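Local coordinates for endo-beta-1,2-glucanase (Talaromyces funiculosus, PDB 6IMV), which hydrolyses beta-1,2-glucans at internal linkages as an endo-acting fungal glycoside hydrolase, at residues A[203-208]-A[228-233]; A[168-173]-A[252-257]. All coordinates share one frame; numbering follows the deposited sequence.

Contact 1: A[203-208]-A[228-233]; sequences KTTAAH and LPVYHP
His-208 and Tyr-231 meet through two different first torsions: CG of His-208 is anti to the backbone N (chi1 -171°), whereas CG of Tyr-231 is anti to its carbonyl carbon (chi1 -62°). The two side chains then run past each other in opposite directions. CE1 of Tyr-231 sits over the centre of the imidazole, 3.5 Å above its plane, yet the planes are inclined by 35°, which makes the pair an oblique aromatic contact, neither a stack nor edge-to-face. The phenol oxygen continues toward the helix: OH of Tyr-231 lies 3.6 Å from CB of His-208 and donates a weak hydrogen bond of 3.4 Å to the carbonyl O of Thr-204. Val-230 adds both of its methyls, CG1 at 3.8 Å from CD2 of His-208 and CG2 at 4.0 Å from CG2 of Thr-205. A type I turn from Pro-229 to His-232, closed by the bond from His-232 N to Pro-229 O, places Val-230 and Tyr-231 at its two central positions, where Val-230 directs its side chain at the helix and Tyr-231 reaches it with its ring. In the plane of the imidazole a water lies 2.8 Å from NE2 of His-208. The hydroxyl of Thr-205 turns to another partner, OG1 bonding to O of Gly-138. The contact is partly buried at the periphery: the loop between strands 220-223 and 237-239 folds against the C-terminal part of helix 186-210, while Ala-206 and Ala-207 of that helix touch Leu-258 on helix 252-261.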
ATOM      1  N   LYS A 203       1.957 -20.742  -5.675  1.00 14.82           N
ATOM      2  CA  LYS A 203       0.692 -21.277  -6.203  1.00 15.47           C
ATOM      3  C   LYS A 203       0.481 -22.710  -5.691  1.00 15.57           C
ATOM      4  O   LYS A 203      -0.660 -23.100  -5.360  1.00 16.58           O
ATOM      5  CB  LYS A 203       0.675 -21.245  -7.737  1.00 15.57           C
ATOM      6  CG  LYS A 203       0.896 -19.880  -8.377  1.00 15.39           C
ATOM      7  CD  LYS A 203       0.856 -19.933  -9.895  1.00 15.83           C
ATOM      8  CE  LYS A 203       0.932 -18.568 -10.542  1.00 15.92           C
ATOM      9  NZ  LYS A 203       1.369 -18.676 -11.950  1.00 16.11           N
ATOM     10  N   THR A 204       1.585 -23.466  -5.583  1.00 15.05           N
ATOM     11  CA  THR A 204       1.561 -24.874  -5.177  1.00 15.05           C
ATOM     12  C   THR A 204       1.324 -25.035  -3.662  1.00 14.96           C
ATOM     13  O   THR A 204       0.852 -26.081  -3.239  1.00 15.52           O
ATOM     14  CB  THR A 204       2.840 -25.607  -5.604  1.00 14.41           C
ATOM     15  OG1 THR A 204       3.931 -25.207  -4.772  1.00 13.68           O
ATOM     16  CG2 THR A 204       3.193 -25.372  -7.058  1.00 14.62           C
ATOM     17  N   THR A 205       1.627 -24.014  -2.851  1.00 14.63           N
ATOM     18  CA  THR A 205       1.524 -24.121  -1.391  1.00 14.58           C
ATOM     19  C   THR A 205       0.334 -23.317  -0.825  1.00 14.95           C
ATOM     20  O   THR A 205      -0.031 -23.533   0.332  1.00 15.41           O
ATOM     21  CB  THR A 205       2.838 -23.686  -0.721  1.00 14.49           C
ATOM     22  OG1 THR A 205       3.081 -22.322  -1.072  1.00 14.03           O
ATOM     23  CG2 THR A 205       4.012 -24.551  -1.127  1.00 14.42           C
ATOM     24  N   ALA A 206      -0.267 -22.412  -1.615  1.00 14.74           N
ATOM     25  CA  ALA A 206      -1.216 -21.394  -1.104  1.00 14.48           C
ATOM     26  C   ALA A 206      -2.423 -22.031  -0.398  1.00 14.73           C
ATOM     27  O   ALA A 206      -2.745 -21.661   0.721  1.00 14.67           O
ATOM     28  CB  ALA A 206      -1.671 -20.493  -2.222  1.00 14.38           C
ATOM     29  N   ALA A 207      -3.110 -22.963  -1.074  1.00 14.89           N
ATOM     30  CA  ALA A 207      -4.310 -23.592  -0.526  1.00 15.14           C
ATOM     31  C   ALA A 207      -3.960 -24.397   0.744  1.00 15.36           C
ATOM     32  O   ALA A 207      -4.656 -24.313   1.765  1.00 14.96           O
ATOM     33  CB  ALA A 207      -4.965 -24.452  -1.587  1.00 14.62           C
ATOM     34  N   HIS A 208      -2.878 -25.184   0.683  1.00 15.99           N
ATOM     35  CA  HIS A 208      -2.469 -26.045   1.808  1.00 15.54           C
ATOM     36  C   HIS A 208      -2.183 -25.188   3.049  1.00 14.95           C
ATOM     37  O   HIS A 208      -2.519 -25.576   4.157  1.00 14.34           O
ATOM     38  CB  HIS A 208      -1.268 -26.924   1.419  1.00 16.00           C
ATOM     39  CG  HIS A 208      -0.938 -27.966   2.439  1.00 16.25           C
ATOM     40  ND1 HIS A 208      -1.798 -29.010   2.735  1.00 16.54           N
ATOM     41  CD2 HIS A 208       0.133 -28.115   3.248  1.00 16.24           C
ATOM     42  CE1 HIS A 208      -1.266 -29.757   3.686  1.00 17.15           C
ATOM     43  NE2 HIS A 208      -0.077 -29.233   4.008  1.00 16.59           N
ATOM     44  N   LEU A 228      10.547 -27.119   9.113  1.00 16.85           N
ATOM     45  CA  LEU A 228      10.119 -28.329   8.387  1.00 17.65           C
ATOM     46  C   LEU A 228       9.564 -27.947   7.019  1.00 18.57           C
ATOM     47  O   LEU A 228       8.789 -26.996   6.921  1.00 18.35           O
ATOM     48  CB  LEU A 228       9.048 -29.075   9.187  1.00 18.03           C
ATOM     49  CG  LEU A 228       9.445 -29.543  10.586  1.00 18.22           C
ATOM     50  CD1 LEU A 228       8.279 -30.260  11.252  1.00 17.92           C
ATOM     51  CD2 LEU A 228      10.666 -30.452  10.536  1.00 18.45           C
ATOM     52  N   PRO A 229       9.935 -28.675   5.935  1.00 19.30           N
ATOM     53  CA  PRO A 229       9.277 -28.533   4.635  1.00 18.42           C
ATOM     54  C   PRO A 229       7.747 -28.551   4.734  1.00 18.73           C
ATOM     55  O   PRO A 229       7.191 -29.090   5.712  1.00 17.70           O
ATOM     56  CB  PRO A 229       9.783 -29.751   3.844  1.00 18.76           C
ATOM     57  CG  PRO A 229      11.158 -30.024   4.417  1.00 19.48           C
ATOM     58  CD  PRO A 229      11.052 -29.638   5.883  1.00 19.41           C
ATOM     59  N   VAL A 230       7.087 -27.988   3.709  1.00 17.93           N
ATOM     60  CA  VAL A 230       5.651 -27.792   3.705  1.00 18.17           C
ATOM     61  C   VAL A 230       4.957 -29.147   3.887  1.00 18.25           C
ATOM     62  O   VAL A 230       3.951 -29.241   4.596  1.00 16.76           O
ATOM     63  CB  VAL A 230       5.154 -27.091   2.420  1.00 18.27           C
ATOM     64  CG1 VAL A 230       3.634 -27.040   2.369  1.00 18.88           C
ATOM     65  CG2 VAL A 230       5.726 -25.692   2.264  1.00 17.90           C
ATOM     66  N   TYR A 231       5.502 -30.191   3.249  1.00 19.45           N
ATOM     67  CA  TYR A 231       4.869 -31.521   3.255  1.00 20.60           C
ATOM     68  C   TYR A 231       5.691 -32.520   4.083  1.00 20.01           C
ATOM     69  O   TYR A 231       5.567 -33.730   3.902  1.00 20.59           O
ATOM     70  CB  TYR A 231       4.612 -31.981   1.815  1.00 21.71           C
ATOM     71  CG  TYR A 231       3.670 -31.071   1.067  1.00 22.54           C
ATOM     72  CD1 TYR A 231       2.314 -31.074   1.345  1.00 23.38           C
ATOM     73  CD2 TYR A 231       4.132 -30.169   0.113  1.00 23.60           C
ATOM     74  CE1 TYR A 231       1.438 -30.221   0.695  1.00 23.64           C
ATOM     75  CE2 TYR A 231       3.265 -29.313  -0.552  1.00 23.30           C
ATOM     76  CZ  TYR A 231       1.914 -29.341  -0.259  1.00 24.34           C
ATOM     77  OH  TYR A 231       1.043 -28.502  -0.900  1.00 28.37           O
ATOM     78  N   HIS A 232       6.501 -32.031   5.028  1.00 18.91           N
ATOM     79  CA  HIS A 232       7.101 -32.926   6.011  1.00 19.29           C
ATOM     80  C   HIS A 232       5.970 -33.632   6.756  1.00 19.12           C
ATOM     81  O   HIS A 232       4.934 -33.018   7.030  1.00 17.62           O
ATOM     82  CB  HIS A 232       8.036 -32.166   6.950  1.00 19.35           C
ATOM     83  CG  HIS A 232       8.843 -33.049   7.840  1.00 19.37           C
ATOM     84  ND1 HIS A 232       8.331 -33.595   9.006  1.00 20.07           N
ATOM     85  CD2 HIS A 232      10.130 -33.450   7.768  1.00 19.72           C
ATOM     86  CE1 HIS A 232       9.269 -34.302   9.611  1.00 19.80           C
ATOM     87  NE2 HIS A 232      10.385 -34.230   8.871  1.00 19.96           N
ATOM     88  N   PRO A 233       6.101 -34.945   7.063  1.00 19.63           N
ATOM     89  CA  PRO A 233       5.008 -35.700   7.684  1.00 18.97           C
ATOM     90  C   PRO A 233       4.467 -35.114   8.997  1.00 18.04           C
ATOM     91  O   PRO A 233       3.332 -35.396   9.350  1.00 17.92           O
ATOM     92  CB  PRO A 233       5.619 -37.090   7.948  1.00 19.48           C
ATOM     93  CG  PRO A 233       6.727 -37.213   6.908  1.00 19.89           C
ATOM     94  CD  PRO A 233       7.262 -35.801   6.752  1.00 19.68           C
TER
HETATM   95  O   HOH W   1       1.950 -30.252   5.711  1.00 20.72           O

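Contact 2: A[168-173]-A[252-257]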
ATOM      1  N   GLU A 168      -0.650  -8.881  -1.449  1.00 11.19           N
ATOM      2  CA  GLU A 168      -0.145  -7.618  -2.003  1.00 10.77           C
ATOM      3  C   GLU A 168       1.156  -7.861  -2.779  1.00 10.68           C
ATOM      4  O   GLU A 168       1.294  -7.383  -3.903  1.00 10.30           O
ATOM      5  CB  GLU A 168       0.042  -6.577  -0.899  1.00 10.58           C
ATOM      6  CG  GLU A 168      -1.269  -6.159  -0.255  1.00 10.54           C
ATOM      7  CD  GLU A 168      -1.155  -5.288   0.985  1.00 10.52           C
ATOM      8  OE1 GLU A 168      -0.094  -5.304   1.622  1.00 10.95           O
ATOM      9  OE2 GLU A 168      -2.130  -4.598   1.304  1.00 10.50           O
ATOM     10  N   LEU A 169       2.093  -8.604  -2.185  1.00 10.57           N
ATOM     11  CA  LEU A 169       3.388  -8.852  -2.807  1.00 11.06           C
ATOM     12  C   LEU A 169       3.229  -9.635  -4.117  1.00 11.50           C
ATOM     13  O   LEU A 169       3.902  -9.339  -5.110  1.00 12.24           O
ATOM     14  CB  LEU A 169       4.283  -9.609  -1.822  1.00 11.07           C
ATOM     15  CG  LEU A 169       5.652 -10.044  -2.352  1.00 11.04           C
ATOM     16  CD1 LEU A 169       6.430  -8.880  -2.945  1.00 11.19           C
ATOM     17  CD2 LEU A 169       6.453 -10.708  -1.248  1.00 10.80           C
ATOM     18  N   LEU A 170       2.359 -10.647  -4.118  1.00 12.06           N
ATOM     19  CA  LEU A 170       2.286 -11.580  -5.236  1.00 12.29           C
ATOM     20  C   LEU A 170       1.831 -10.872  -6.519  1.00 12.18           C
ATOM     21  O   LEU A 170       2.429 -11.085  -7.586  1.00 12.11           O
ATOM     22  CB  LEU A 170       1.376 -12.750  -4.862  1.00 12.72           C
ATOM     23  CG  LEU A 170       2.017 -13.740  -3.897  1.00 13.24           C
ATOM     24  CD1 LEU A 170       0.971 -14.644  -3.266  1.00 13.85           C
ATOM     25  CD2 LEU A 170       3.090 -14.552  -4.609  1.00 13.45           C
ATOM     26  N   TRP A 171       0.816 -10.010  -6.426  1.00 12.16           N
ATOM     27  CA  TRP A 171       0.334  -9.283  -7.616  1.00 12.17           C
ATOM     28  C   TRP A 171       1.351  -8.204  -8.016  1.00 11.93           C
ATOM     29  O   TRP A 171       1.440  -7.854  -9.190  1.00 11.92           O
ATOM     30  CB  TRP A 171      -1.083  -8.731  -7.408  1.00 12.04           C
ATOM     31  CG  TRP A 171      -2.115  -9.815  -7.371  1.00 12.54           C
ATOM     32  CD1 TRP A 171      -2.765 -10.286  -6.267  1.00 12.36           C
ATOM     33  CD2 TRP A 171      -2.590 -10.605  -8.481  1.00 12.50           C
ATOM     34  NE1 TRP A 171      -3.613 -11.299  -6.615  1.00 12.84           N
ATOM     35  CE2 TRP A 171      -3.531 -11.516  -7.965  1.00 12.47           C
ATOM     36  CE3 TRP A 171      -2.316 -10.628  -9.852  1.00 12.93           C
ATOM     37  CZ2 TRP A 171      -4.201 -12.435  -8.767  1.00 12.90           C
ATOM     38  CZ3 TRP A 171      -2.966 -11.544 -10.651  1.00 13.07           C
ATOM     39  CH2 TRP A 171      -3.906 -12.426 -10.115  1.00 13.27           C
ATOM     40  N   ALA A 172       2.135  -7.693  -7.058  1.00 11.89           N
ATOM     41  CA  ALA A 172       3.190  -6.730  -7.390  1.00 12.15           C
ATOM     42  C   ALA A 172       4.275  -7.425  -8.230  1.00 12.11           C
ATOM     43  O   ALA A 172       4.741  -6.886  -9.234  1.00 11.96           O
ATOM     44  CB  ALA A 172       3.756  -6.099  -6.143  1.00 12.19           C
ATOM     45  N   VAL A 173       4.653  -8.638  -7.820  1.00 12.29           N
ATOM     46  CA  VAL A 173       5.653  -9.443  -8.530  1.00 12.36           C
ATOM     47  C   VAL A 173       5.118  -9.824  -9.917  1.00 12.48           C
ATOM     48  O   VAL A 173       5.860  -9.811 -10.889  1.00 12.70           O
ATOM     49  CB  VAL A 173       6.086 -10.670  -7.703  1.00 12.30           C
ATOM     50  CG1 VAL A 173       6.868 -11.680  -8.538  1.00 12.52           C
ATOM     51  CG2 VAL A 173       6.899 -10.253  -6.485  1.00 12.13           C
ATOM     52  N   GLU A 252      -8.455  -9.138  -0.156  1.00 11.59           N
ATOM     53  CA  GLU A 252      -9.133  -9.663  -1.340  1.00 12.03           C
ATOM     54  C   GLU A 252      -8.121 -10.075  -2.418  1.00 11.76           C
ATOM     55  O   GLU A 252      -8.402 -10.973  -3.227  1.00 11.91           O
ATOM     56  CB  GLU A 252     -10.144  -8.657  -1.882  1.00 12.16           C
ATOM     57  CG  GLU A 252     -11.091  -9.268  -2.896  1.00 12.41           C
ATOM     58  CD  GLU A 252     -12.278  -8.372  -3.179  1.00 12.90           C
ATOM     59  OE1 GLU A 252     -12.175  -7.544  -4.110  1.00 12.77           O
ATOM     60  OE2 GLU A 252     -13.275  -8.469  -2.433  1.00 12.74           O
ATOM     61  N   LEU A 253      -6.952  -9.437  -2.430  1.00 11.65           N
ATOM     62  CA  LEU A 253      -5.889  -9.796  -3.383  1.00 11.71           C
ATOM     63  C   LEU A 253      -5.512 -11.271  -3.206  1.00 12.14           C
ATOM     64  O   LEU A 253      -5.321 -11.991  -4.194  1.00 11.80           O
ATOM     65  CB  LEU A 253      -4.679  -8.878  -3.184  1.00 11.68           C
ATOM     66  CG  LEU A 253      -4.869  -7.428  -3.630  1.00 11.83           C
ATOM     67  CD1 LEU A 253      -3.574  -6.650  -3.459  1.00 11.85           C
ATOM     68  CD2 LEU A 253      -5.355  -7.354  -5.071  1.00 12.03           C
ATOM     69  N   PHE A 254      -5.444 -11.725  -1.949  1.00 12.50           N
ATOM     70  CA  PHE A 254      -5.065 -13.094  -1.678  1.00 13.17           C
ATOM     71  C   PHE A 254      -6.172 -14.057  -2.118  1.00 13.09           C
ATOM     72  O   PHE A 254      -5.868 -15.140  -2.630  1.00 13.62           O
ATOM     73  CB  PHE A 254      -4.713 -13.326  -0.209  1.00 13.39           C
ATOM     74  CG  PHE A 254      -4.000 -14.639  -0.041  1.00 13.58           C
ATOM     75  CD1 PHE A 254      -2.674 -14.763  -0.406  1.00 13.60           C
ATOM     76  CD2 PHE A 254      -4.686 -15.776   0.351  1.00 13.92           C
ATOM     77  CE1 PHE A 254      -2.023 -15.983  -0.316  1.00 14.03           C
ATOM     78  CE2 PHE A 254      -4.029 -16.992   0.447  1.00 13.84           C
ATOM     79  CZ  PHE A 254      -2.706 -17.091   0.113  1.00 13.73           C
ATOM     80  N   THR A 255      -7.436 -13.670  -1.920  1.00 12.89           N
ATOM     81  CA  THR A 255      -8.571 -14.452  -2.412  1.00 13.16           C
ATOM     82  C   THR A 255      -8.372 -14.802  -3.894  1.00 13.24           C
ATOM     83  O   THR A 255      -8.532 -15.961  -4.279  1.00 12.93           O
ATOM     84  CB  THR A 255      -9.906 -13.721  -2.236  1.00 13.10           C
ATOM     85  OG1 THR A 255     -10.044 -13.357  -0.864  1.00 13.82           O
ATOM     86  CG2 THR A 255     -11.094 -14.561  -2.646  1.00 13.03           C
ATOM     87  N   TRP A 256      -8.033 -13.796  -4.707  1.00 13.08           N
ATOM     88  CA  TRP A 256      -7.831 -13.977  -6.144  1.00 13.49           C
ATOM     89  C   TRP A 256      -6.683 -14.953  -6.417  1.00 13.87           C
ATOM     90  O   TRP A 256      -6.740 -15.718  -7.400  1.00 13.35           O
ATOM     91  CB  TRP A 256      -7.569 -12.646  -6.847  1.00 13.41           C
ATOM     92  CG  TRP A 256      -8.768 -11.755  -6.961  1.00 13.88           C
ATOM     93  CD1 TRP A 256      -8.914 -10.514  -6.414  1.00 13.65           C
ATOM     94  CD2 TRP A 256      -9.974 -12.014  -7.707  1.00 13.94           C
ATOM     95  NE1 TRP A 256     -10.128  -9.987  -6.763  1.00 14.26           N
ATOM     96  CE2 TRP A 256     -10.797 -10.878  -7.561  1.00 13.92           C
ATOM     97  CE3 TRP A 256     -10.431 -13.080  -8.492  1.00 14.11           C
ATOM     98  CZ2 TRP A 256     -12.054 -10.788  -8.153  1.00 14.05           C
ATOM     99  CZ3 TRP A 256     -11.677 -12.995  -9.081  1.00 14.25           C
ATOM    100  CH2 TRP A 256     -12.471 -11.860  -8.914  1.00 14.60           C
ATOM    101  N   TRP A 257      -5.630 -14.879  -5.595  1.00 13.95           N
ATOM    102  CA  TRP A 257      -4.490 -15.763  -5.740  1.00 14.10           C
ATOM    103  C   TRP A 257      -4.937 -17.227  -5.614  1.00 14.85           C
ATOM    104  O   TRP A 257      -4.585 -18.063  -6.467  1.00 14.62           O
ATOM    105  CB  TRP A 257      -3.378 -15.422  -4.745  1.00 14.02           C
ATOM    106  CG  TRP A 257      -2.058 -15.963  -5.192  1.00 13.84           C
ATOM    107  CD1 TRP A 257      -1.391 -17.047  -4.705  1.00 14.03           C
ATOM    108  CD2 TRP A 257      -1.277 -15.473  -6.296  1.00 13.98           C
ATOM    109  NE1 TRP A 257      -0.228 -17.242  -5.403  1.00 13.60           N
ATOM    110  CE2 TRP A 257      -0.131 -16.289  -6.384  1.00 13.72           C
ATOM    111  CE3 TRP A 257      -1.426 -14.409  -7.192  1.00 14.10           C
ATOM    112  CZ2 TRP A 257       0.860 -16.069  -7.343  1.00 14.22           C
ATOM    113  CZ3 TRP A 257      -0.451 -14.193  -8.141  1.00 14.25           C
ATOM    114  CH2 TRP A 257       0.675 -15.017  -8.214  1.00 14.36           C
TER
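Trp-171, Leu-170 and Trp-257 interlock where two helices of the (alpha/alpha)6-barrel fold meet, the axes of segments 168-173 and 252-257 passing 9.1 Å apart at 64°. Trp-257 takes part twice. One face of its indole receives CD1 of Leu-170 in a CH-pi contact, 3.5 Å from the centroid of the five-membered ring, while CD2 of Leu-170 lies 3.8 Å from CZ2 of Trp-257. Its edge meets a face of Trp-171 in a T-shaped (edge-to-face) pair, with CE3 of Trp-257 3.7 Å from CE2 of Trp-171 and the ring planes nearly perpendicular. The ring N-H of Trp-171 helps to set its rotation, together with this packing: NE1 donates to O of Leu-253 at 3.0 Å with an N-H...O angle of 153°. That oxygen lies in the indole plane and accepts the helical N-H of Trp-257 from the opposite face of its carbonyl. The CG of Trp-257 is anti to the backbone N (chi1 -159°), beside its carbonyl carbon. An alanine here would probably open a gap between Leu-170 and Trp-171, leaving the first without its aromatic face and the second without the edge against its ring. Around this core, CB of Trp-256 reaches CZ2 of Trp-171 at 3.9 Å, and CD1 of Leu-253 abuts CA of Glu-168 at 3.8 Å. The side chain of Glu-168 lies about 6 Å from a bound beta-D-glucopyranose and touches Ser-81, Ser-84 and Glu-250. Helix 186-210 backs the cluster, with Trp-198 against Leu-170, Met-199 against Trp-257, and OG1 of Thr-202 in a weak hydrogen bond with NE1 of Trp-257.

Followed from the N terminus, the chain first passes segment 168-173 on helix 163-182, turns directly into helix 186-210 with segment 203-208, runs out through strands to the turn at 228-233, and comes back to segment 252-257. Contact 1 closes a loop of 19 residues, and contact 2 closes a larger one of 78 residues that encloses it; the loops nest and do not cross. Contact 2 joins helices 163-182 and 252-261 in the interior near the sugar site, and contact 1 fastens a peripheral loop to helix 186-210. Their centres are 18 Å apart, yet they touch: CG of Lys-203 lies 3.9 Å from CZ2 of Trp-257, and CB of Ala-206 packs against Phe-254.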